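Local coordinates for enterotoxin type A (PDB 1DYQ), which acts in its natural form as a superantigen, binding MHC class II, partly through zinc, and T-cell receptors, and causes staphylococcal food poisoning, at residues G25-I30 / N208-I213; N34-T39 / D87-Y92; L68-D73 / G110-H115. The protein carries 3 engineered substitutions. All blocks are in the same frame, centred on the assembly; numbering follows the deposited sequence.

Interaction 1 (G25-I30 / N208-I213); sequences GNLKQI and NTLLRI
Asn26 O, which Leu210 CD1 lies against, accepts the N-H of Ile30 at 3.0 Å in the regular bonding of helix 23-32; the same methyl is 3.8 Å from Asn26 C and from Asn26 CB. The contact joins the two halves of the superantigen fold: the helix that leads into the OB-fold barrel, and a loop of the beta-grasp domain between strands 195-198 and 219-221. The loop presents a type I turn, closed by Arg212 N to Thr209 O, whose two central residues are Leu210 and Leu211, so both leucines are offered to the helix together.

Leu210 inserts its two methyls separately. CD1 sits over the backbone at Asn26 and Leu27 and also reaches Ile30 CG2, while CD2 comes within 3.8 Å of Leu27 CD2, the two leucine side chains crossing at about a right angle. No hydrogen bond spans the segments; the amide of Asn26 turns instead to another residue of the same loop region, ND2 donating to Gly204 O. Ala202 and Tyr171 add to the apolar surroundings of Leu210 and Leu27.

Leu211 takes the other end of the helical face. It and Ile30 reach toward each other tip to tip, next to Ala91 of the barrel. Ile30 chi2 is nearly eclipsed at 11°, so the 3.4 Å between Ile30 CD1 and Leu211 CD1 rests on a somewhat doubtful methyl position. Ile30 CG1, set anti to the backbone N by chi1 (-156°), is itself tight against Leu211 CD1, at 3.5 Å.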
loop_
_atom_site.group_PDB
_atom_site.type_symbol
_atom_site.label_atom_id
_atom_site.label_comp_id
_atom_site.label_asym_id
_atom_site.label_seq_id
_atom_site.Cartn_x
_atom_site.Cartn_y
_atom_site.Cartn_z
ATOM N N GLY A 25 6.276 7.681 13.629
ATOM C CA GLY A 25 5.011 8.404 13.614
ATOM C C GLY A 25 4.461 8.470 12.172
ATOM O O GLY A 25 3.247 8.337 12.035
ATOM N N ASN A 26 5.307 8.732 11.194
ATOM C CA ASN A 26 4.840 8.781 9.806
ATOM C C ASN A 26 4.363 7.408 9.335
ATOM O O ASN A 26 3.361 7.295 8.643
ATOM C CB ASN A 26 5.870 9.327 8.857
ATOM C CG ASN A 26 6.195 10.808 9.096
ATOM O OD1 ASN A 26 5.321 11.499 9.645
ATOM N ND2 ASN A 26 7.343 11.222 8.651
ATOM N N LEU A 27 5.130 6.355 9.680
ATOM C CA LEU A 27 4.709 5.010 9.264
ATOM C C LEU A 27 3.403 4.608 9.876
ATOM O O LEU A 27 2.524 4.006 9.243
ATOM C CB LEU A 27 5.818 3.993 9.659
ATOM C CG LEU A 27 6.981 3.924 8.682
ATOM C CD1 LEU A 27 8.234 3.379 9.380
ATOM C CD2 LEU A 27 6.625 3.107 7.463
ATOM N N LYS A 28 3.197 4.904 11.191
ATOM C CA LYS A 28 1.946 4.581 11.825
ATOM C C LYS A 28 0.772 5.322 11.204
ATOM O O LYS A 28 -0.291 4.800 10.974
ATOM C CB LYS A 28 1.988 4.889 13.337
ATOM C CG LYS A 28 0.748 4.388 14.050
ATOM C CD LYS A 28 0.933 4.508 15.575
ATOM C CE LYS A 28 -0.383 4.170 16.265
ATOM N NZ LYS A 28 -0.283 4.399 17.746
ATOM N N GLN A 29 1.053 6.635 10.873
ATOM C CA GLN A 29 -0.041 7.380 10.218
ATOM C C GLN A 29 -0.404 6.788 8.868
ATOM O O GLN A 29 -1.596 6.602 8.592
ATOM C CB GLN A 29 0.433 8.848 10.028
ATOM C CG GLN A 29 -0.656 9.659 9.272
ATOM C CD GLN A 29 -0.172 11.092 9.061
ATOM O OE1 GLN A 29 0.993 11.345 8.879
ATOM N NE2 GLN A 29 -1.128 12.030 9.117
ATOM N N ILE A 30 0.588 6.474 8.044
ATOM C CA ILE A 30 0.285 6.045 6.662
ATOM C C ILE A 30 -0.285 4.665 6.600
ATOM O O ILE A 30 -1.049 4.321 5.698
ATOM C CB ILE A 30 1.486 6.252 5.744
ATOM C CG1 ILE A 30 1.107 6.391 4.271
ATOM C CG2 ILE A 30 2.493 5.115 5.887
ATOM C CD1 ILE A 30 -0.324 6.566 3.946
ATOM N N ASN A 208 6.358 12.295 2.636
ATOM C CA ASN A 208 5.936 12.469 1.220
ATOM C C ASN A 208 6.322 11.335 0.340
ATOM O O ASN A 208 5.704 11.221 -0.763
ATOM C CB ASN A 208 6.411 13.810 0.801
ATOM C CG ASN A 208 7.908 13.949 0.843
ATOM O OD1 ASN A 208 8.585 13.686 1.846
ATOM N ND2 ASN A 208 8.467 14.361 -0.285
ATOM N N THR A 209 7.367 10.573 0.555
ATOM C CA THR A 209 7.832 9.493 -0.304
ATOM C C THR A 209 7.654 8.149 0.350
ATOM O O THR A 209 8.000 7.098 -0.242
ATOM C CB THR A 209 9.297 9.707 -0.695
ATOM O OG1 THR A 209 10.094 9.970 0.478
ATOM C CG2 THR A 209 9.412 10.938 -1.636
ATOM N N LEU A 210 7.063 8.101 1.537
ATOM C CA LEU A 210 6.896 6.781 2.198
ATOM C C LEU A 210 6.237 5.770 1.299
ATOM O O LEU A 210 6.650 4.568 1.268
ATOM C CB LEU A 210 6.176 6.951 3.506
ATOM C CG LEU A 210 6.958 6.820 4.800
ATOM C CD1 LEU A 210 5.999 6.813 5.987
ATOM C CD2 LEU A 210 7.833 5.578 4.793
ATOM N N LEU A 211 5.190 6.149 0.574
ATOM C CA LEU A 211 4.473 5.241 -0.277
ATOM C C LEU A 211 4.907 5.312 -1.725
ATOM O O LEU A 211 4.294 4.712 -2.611
ATOM C CB LEU A 211 2.941 5.477 -0.167
ATOM C CG LEU A 211 2.328 5.211 1.202
ATOM C CD1 LEU A 211 0.805 5.084 1.083
ATOM C CD2 LEU A 211 2.913 3.898 1.792
ATOM N N ARG A 212 6.075 5.936 -1.982
ATOM C CA ARG A 212 6.559 5.947 -3.380
ATOM C C ARG A 212 6.865 4.549 -3.869
ATOM O O ARG A 212 6.824 4.274 -5.067
ATOM C CB ARG A 212 7.785 6.860 -3.485
ATOM C CG ARG A 212 8.395 6.890 -4.868
ATOM C CD ARG A 212 9.398 8.047 -4.967
ATOM N NE ARG A 212 10.257 7.838 -6.126
ATOM C CZ ARG A 212 10.912 8.838 -6.727
ATOM N NH1 ARG A 212 10.689 10.066 -6.316
ATOM N NH2 ARG A 212 11.691 8.531 -7.740
ATOM N N ILE A 213 7.049 3.578 -2.949
ATOM C CA ILE A 213 7.214 2.191 -3.348
ATOM C C ILE A 213 6.011 1.698 -4.155
ATOM O O ILE A 213 6.160 0.738 -4.922
ATOM C CB ILE A 213 7.400 1.236 -2.148
ATOM C CG1 ILE A 213 6.352 1.448 -1.075
ATOM C CG2 ILE A 213 8.820 1.371 -1.603
ATOM C CD1 ILE A 213 6.341 0.346 -0.010
#

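Interaction 2 (N34-T39 / D87-Y92); sequences NEKAKT and DLYGAY
Asn34 comes up to Ala91, ND2 lying 4.4 Å from Ala91 CB. Its ND2 donates back to Ile30 O of the preceding helix, and its OD1 receives NZ of Lys36, which fixes the amide between two partners. Glu35 then meets Tyr92 in several ways at once. Its carbonyl O accepts Tyr92 N at 2.9 Å and also lies over one face of the tyrosine ring, displaced toward the rim; its CB makes a CH-pi contact, 3.9 Å from the ring centroid. A water donates to both Glu35 OE1 and Tyr92 O, tying the carboxylate to the backbone opposite.

Lys36 runs beside Tyr89, CD near CE1, with its chain bent at chi3 and chi4 toward Asn34, and a water links its carbonyl O to Tyr92 OH. Ala37 forms a hydrogen-bonded pair with Gly90: Ala37 N reaches Gly90 O at 2.8 Å, and Gly90 N returns to Ala37 O. Ala37 N also stands in the plane of the Tyr92 ring at its edge. Lys38 lies alongside Tyr89, pointing the same way. With CG anti to the backbone N (chi1 -157°), its CG comes 3.4 Å from Tyr89 CD2. Thr39 completes the ladder, its O taking Leu88 N at 2.9 Å and its CG2 packing 3.7 Å from Leu88 CD1, beside Phe58.

Lys36, Lys38, Tyr89 and Ala91 thus share one face, Ala37, Thr39 and Leu88 the other, in the antiparallel pairing of first and fourth strands that characterises the five-stranded OB-fold barrel.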
loop_
_atom_site.group_PDB
_atom_site.type_symbol
_atom_site.label_atom_id
_atom_site.label_comp_id
_atom_site.label_asym_id
_atom_site.label_seq_id
_atom_site.Cartn_x
_atom_site.Cartn_y
_atom_site.Cartn_z
ATOM N N ASN A 34 -4.632 6.468 7.940
ATOM C CA ASN A 34 -4.657 6.959 6.561
ATOM C C ASN A 34 -6.075 7.251 6.060
ATOM O O ASN A 34 -7.076 7.071 6.712
ATOM C CB ASN A 34 -3.951 5.984 5.636
ATOM C CG ASN A 34 -4.570 4.613 5.548
ATOM O OD1 ASN A 34 -5.770 4.423 5.717
ATOM N ND2 ASN A 34 -3.765 3.587 5.209
ATOM N N GLU A 35 -6.086 7.837 4.842
ATOM C CA GLU A 35 -7.338 8.111 4.130
ATOM C C GLU A 35 -7.222 7.421 2.764
ATOM O O GLU A 35 -6.184 7.607 2.085
ATOM C CB GLU A 35 -7.504 9.628 3.874
ATOM C CG GLU A 35 -7.572 10.454 5.162
ATOM C CD GLU A 35 -7.988 11.904 4.870
ATOM O OE1 GLU A 35 -7.247 12.620 4.201
ATOM O OE2 GLU A 35 -9.074 12.288 5.364
ATOM N N LYS A 36 -8.164 6.550 2.430
ATOM C CA LYS A 36 -8.045 5.765 1.216
ATOM C C LYS A 36 -9.122 6.022 0.173
ATOM O O LYS A 36 -10.296 6.283 0.518
ATOM C CB LYS A 36 -8.120 4.245 1.591
ATOM C CG LYS A 36 -6.861 3.807 2.343
ATOM C CD LYS A 36 -6.971 2.303 2.688
ATOM C CE LYS A 36 -8.048 2.032 3.706
ATOM N NZ LYS A 36 -7.898 2.813 4.961
ATOM N N ALA A 37 -8.697 6.014 -1.062
ATOM C CA ALA A 37 -9.634 6.050 -2.205
ATOM C C ALA A 37 -9.940 4.576 -2.534
ATOM O O ALA A 37 -9.017 3.819 -2.823
ATOM C CB ALA A 37 -8.984 6.719 -3.400
ATOM N N LYS A 38 -11.193 4.215 -2.420
ATOM C CA LYS A 38 -11.619 2.824 -2.672
ATOM C C LYS A 38 -12.949 2.894 -3.427
ATOM O O LYS A 38 -13.993 3.060 -2.782
ATOM C CB LYS A 38 -11.800 2.106 -1.341
ATOM C CG LYS A 38 -11.699 0.593 -1.408
ATOM C CD LYS A 38 -12.225 -0.037 -0.119
ATOM C CE LYS A 38 -13.489 -0.835 -0.398
ATOM N NZ LYS A 38 -13.220 -1.914 -1.402
ATOM N N THR A 39 -12.879 2.924 -4.736
ATOM C CA THR A 39 -14.079 3.131 -5.565
ATOM C C THR A 39 -13.950 2.322 -6.839
ATOM O O THR A 39 -12.846 1.963 -7.262
ATOM C CB THR A 39 -14.262 4.621 -5.904
ATOM O OG1 THR A 39 -15.492 4.831 -6.623
ATOM C CG2 THR A 39 -13.118 5.117 -6.767
ATOM N N ASP A 87 -10.666 0.616 -11.258
ATOM C CA ASP A 87 -10.982 0.634 -9.860
ATOM C C ASP A 87 -9.745 1.189 -9.104
ATOM O O ASP A 87 -8.632 1.011 -9.593
ATOM C CB ASP A 87 -11.311 -0.749 -9.310
ATOM C CG ASP A 87 -12.442 -1.429 -10.064
ATOM O OD1 ASP A 87 -13.387 -0.723 -10.507
ATOM O OD2 ASP A 87 -12.376 -2.669 -10.209
ATOM N N LEU A 88 -10.022 1.859 -8.020
ATOM C CA LEU A 88 -8.974 2.482 -7.215
ATOM C C LEU A 88 -8.955 1.874 -5.803
ATOM O O LEU A 88 -9.969 1.620 -5.203
ATOM C CB LEU A 88 -9.248 3.994 -7.056
ATOM C CG LEU A 88 -9.433 4.737 -8.411
ATOM C CD1 LEU A 88 -9.786 6.210 -8.050
ATOM C CD2 LEU A 88 -8.191 4.682 -9.227
ATOM N N TYR A 89 -7.721 1.695 -5.308
ATOM C CA TYR A 89 -7.551 1.289 -3.907
ATOM C C TYR A 89 -6.150 1.736 -3.459
ATOM O O TYR A 89 -5.149 1.169 -3.852
ATOM C CB TYR A 89 -7.677 -0.234 -3.705
ATOM C CG TYR A 89 -7.782 -0.640 -2.239
ATOM C CD1 TYR A 89 -6.745 -0.401 -1.338
ATOM C CD2 TYR A 89 -8.907 -1.296 -1.778
ATOM C CE1 TYR A 89 -6.858 -0.744 0.003
ATOM C CE2 TYR A 89 -9.032 -1.655 -0.443
ATOM C CZ TYR A 89 -8.001 -1.408 0.423
ATOM O OH TYR A 89 -8.127 -1.741 1.758
ATOM N N GLY A 90 -6.108 2.898 -2.786
ATOM C CA GLY A 90 -4.788 3.417 -2.393
ATOM C C GLY A 90 -4.940 4.522 -1.354
ATOM O O GLY A 90 -6.030 5.073 -1.191
ATOM N N ALA A 91 -3.845 4.846 -0.693
ATOM C CA ALA A 91 -3.893 5.874 0.355
ATOM C C ALA A 91 -3.497 7.212 -0.304
ATOM O O ALA A 91 -2.438 7.308 -0.898
ATOM C CB ALA A 91 -2.804 5.535 1.404
ATOM N N TYR A 92 -4.308 8.229 -0.017
ATOM C CA TYR A 92 -4.012 9.547 -0.630
ATOM C C TYR A 92 -3.711 10.582 0.432
ATOM O O TYR A 92 -4.107 10.477 1.580
ATOM C CB TYR A 92 -5.221 9.999 -1.471
ATOM C CG TYR A 92 -6.499 10.238 -0.707
ATOM C CD1 TYR A 92 -6.711 11.395 0.034
ATOM C CD2 TYR A 92 -7.497 9.258 -0.654
ATOM C CE1 TYR A 92 -7.840 11.586 0.780
ATOM C CE2 TYR A 92 -8.657 9.453 0.081
ATOM C CZ TYR A 92 -8.832 10.622 0.796
ATOM O OH TYR A 92 -9.970 10.804 1.533
HETATM O O HOH W 1 -3.511 8.572 3.533
HETATM O O HOH W 2 -4.683 12.239 3.676
HETATM O O HOH W 3 -11.307 8.308 2.106
#

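Interaction 3 (L68-D73 / G110-H115); sequences LLVRFD and GGVTLH. Engineered in segment 68-73: Arg71 (natural residue Asp).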
loop_
_atom_site.group_PDB
_atom_site.type_symbol
_atom_site.label_atom_id
_atom_site.label_comp_id
_atom_site.label_asym_id
_atom_site.label_seq_id
_atom_site.Cartn_x
_atom_site.Cartn_y
_atom_site.Cartn_z
ATOM N N LEU A 68 -8.404 14.246 -7.060
ATOM C CA LEU A 68 -7.420 13.195 -6.753
ATOM C C LEU A 68 -6.463 13.009 -7.918
ATOM O O LEU A 68 -6.900 12.758 -9.068
ATOM C CB LEU A 68 -8.166 11.863 -6.495
ATOM C CG LEU A 68 -7.237 10.636 -6.304
ATOM C CD1 LEU A 68 -6.475 10.765 -4.990
ATOM C CD2 LEU A 68 -8.089 9.352 -6.275
ATOM N N LEU A 69 -5.180 13.156 -7.693
ATOM C CA LEU A 69 -4.153 12.972 -8.663
ATOM C C LEU A 69 -3.424 11.636 -8.455
ATOM O O LEU A 69 -2.856 11.493 -7.356
ATOM C CB LEU A 69 -3.134 14.123 -8.623
ATOM C CG LEU A 69 -2.044 14.059 -9.665
ATOM C CD1 LEU A 69 -2.608 14.214 -11.082
ATOM C CD2 LEU A 69 -0.940 15.077 -9.424
ATOM N N VAL A 70 -3.469 10.757 -9.406
ATOM C CA VAL A 70 -2.754 9.464 -9.285
ATOM C C VAL A 70 -1.437 9.584 -9.981
ATOM O O VAL A 70 -1.361 10.011 -11.166
ATOM C CB VAL A 70 -3.577 8.306 -9.848
ATOM C CG1 VAL A 70 -2.810 6.985 -9.650
ATOM C CG2 VAL A 70 -4.939 8.232 -9.190
ATOM N N ARG A 71 -0.331 9.239 -9.337
ATOM C CA ARG A 71 1.006 9.367 -9.830
ATOM C C ARG A 71 1.637 7.997 -10.165
ATOM O O ARG A 71 1.415 7.070 -9.359
ATOM C CB ARG A 71 1.926 10.066 -8.807
ATOM C CG ARG A 71 1.417 11.423 -8.345
ATOM C CD ARG A 71 2.371 12.091 -7.320
ATOM N NE ARG A 71 3.678 12.293 -7.903
ATOM C CZ ARG A 71 4.788 12.647 -7.275
ATOM N NH1 ARG A 71 4.798 12.874 -5.980
ATOM N NH2 ARG A 71 5.930 12.750 -7.982
ATOM N N PHE A 72 2.215 7.888 -11.310
ATOM C CA PHE A 72 2.850 6.628 -11.747
ATOM C C PHE A 72 4.320 6.861 -12.075
ATOM O O PHE A 72 4.774 7.956 -12.385
ATOM C CB PHE A 72 2.115 6.111 -12.990
ATOM C CG PHE A 72 0.663 5.883 -12.836
ATOM C CD1 PHE A 72 0.150 4.702 -12.277
ATOM C CD2 PHE A 72 -0.264 6.858 -13.188
ATOM C CE1 PHE A 72 -1.204 4.502 -12.149
ATOM C CE2 PHE A 72 -1.619 6.665 -13.058
ATOM C CZ PHE A 72 -2.105 5.467 -12.559
ATOM N N ASP A 73 5.067 5.745 -12.176
ATOM C CA ASP A 73 6.478 5.799 -12.455
ATOM C C ASP A 73 6.798 6.166 -13.902
ATOM O O ASP A 73 7.912 6.691 -14.120
ATOM C CB ASP A 73 7.132 4.413 -12.222
ATOM C CG ASP A 73 7.585 4.136 -10.845
ATOM O OD1 ASP A 73 7.560 4.973 -9.935
ATOM O OD2 ASP A 73 7.979 2.923 -10.605
ATOM N N GLY A 110 0.121 5.133 -7.569
ATOM C CA GLY A 110 -0.482 3.868 -8.076
ATOM C C GLY A 110 -1.860 3.633 -7.530
ATOM O O GLY A 110 -2.683 4.550 -7.356
ATOM N N GLY A 111 -2.179 2.363 -7.201
ATOM C CA GLY A 111 -3.475 2.018 -6.653
ATOM C C GLY A 111 -4.533 1.693 -7.696
ATOM O O GLY A 111 -5.716 1.607 -7.293
ATOM N N VAL A 112 -4.184 1.617 -8.970
ATOM C CA VAL A 112 -5.213 1.481 -10.012
ATOM C C VAL A 112 -5.202 0.103 -10.655
ATOM O O VAL A 112 -4.154 -0.442 -10.969
ATOM C CB VAL A 112 -4.911 2.534 -11.112
ATOM C CG1 VAL A 112 -5.994 2.541 -12.189
ATOM C CG2 VAL A 112 -4.819 3.906 -10.462
ATOM N N THR A 113 -6.398 -0.416 -10.947
ATOM C CA THR A 113 -6.505 -1.665 -11.702
ATOM C C THR A 113 -7.602 -1.524 -12.781
ATOM O O THR A 113 -8.557 -0.800 -12.565
ATOM C CB THR A 113 -6.929 -2.848 -10.793
ATOM O OG1 THR A 113 -7.947 -2.482 -9.921
ATOM C CG2 THR A 113 -5.684 -3.313 -10.002
ATOM N N LEU A 114 -7.396 -2.198 -13.900
ATOM C CA LEU A 114 -8.483 -2.205 -14.918
ATOM C C LEU A 114 -9.725 -2.807 -14.313
ATOM O O LEU A 114 -9.660 -3.810 -13.589
ATOM C CB LEU A 114 -8.033 -2.982 -16.151
ATOM C CG LEU A 114 -6.881 -2.315 -16.924
ATOM C CD1 LEU A 114 -6.305 -3.254 -17.960
ATOM C CD2 LEU A 114 -7.397 -1.014 -17.532
ATOM N N HIS A 115 -10.887 -2.203 -14.590
ATOM C CA HIS A 115 -12.117 -2.656 -13.975
ATOM C C HIS A 115 -12.634 -3.939 -14.628
ATOM O O HIS A 115 -13.175 -4.826 -14.023
ATOM C CB HIS A 115 -13.184 -1.579 -14.054
ATOM C CG HIS A 115 -14.543 -1.968 -13.597
ATOM N ND1 HIS A 115 -15.001 -1.989 -12.323
ATOM C CD2 HIS A 115 -15.595 -2.402 -14.396
ATOM C CE1 HIS A 115 -16.284 -2.391 -12.294
ATOM N NE2 HIS A 115 -16.635 -2.656 -13.548
#
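Gly110 is bonded to Arg71, next to the parallel pairing of strands 67-71 and 105-114. Its N donates to Arg71 O at 2.9 Å, a nearly straight bond with an angle of 160° at the hydrogen. The arginine is an engineered substitution; its CB points away from the glycine segment, and NH1 donates to Gln96 O. The carbonyl O of Gly110 is buried against Val70, 3.3 Å from CG1, and has no polar partner in the model.

Gly110 and Gly111 both have positive phi, and through them the chain of strand 105-114 breaks its regular course. At Gly111, phi 88° would jam a CB against the preceding carbonyl O.

Val112 returns to the barrel interior. Its CG2, anti to the carbonyl carbon, touches two side chains: Val70 CG1 and Phe72 CZ, each at 3.8 Å. The methyl meets the phenyl ring at its edge, near the ring plane. Helix 75-81 covers this cluster, with Ile77 and Val78 against Phe72 and Tyr81 against Val112. Parallel third and fifth strands, with a helix between the third and fourth capping the end of the barrel, are hallmarks of the OB fold.

Interactions 2 and 3 belong to one five-stranded sheet, with centres about 10 Å apart, and their segments alternate along the chain. Strands 86-91 and 105-114, one from each contact, are neighbours in it: Tyr89 N probably bonds to Gly111 O at 2.8 Å, and Leu88 packs on Val112. Interaction 1 brackets both in sequence, its second segment coming from the beta-grasp domain. Its centre is about 14 Å from that of interaction 2, which it touches where Ile30 and Leu211 both pack on Ala91, and about 17 Å from that of interaction 3, which it does not touch. The contacts therefore lead from the domain junction into the OB-fold barrel, and none lies at the zinc site.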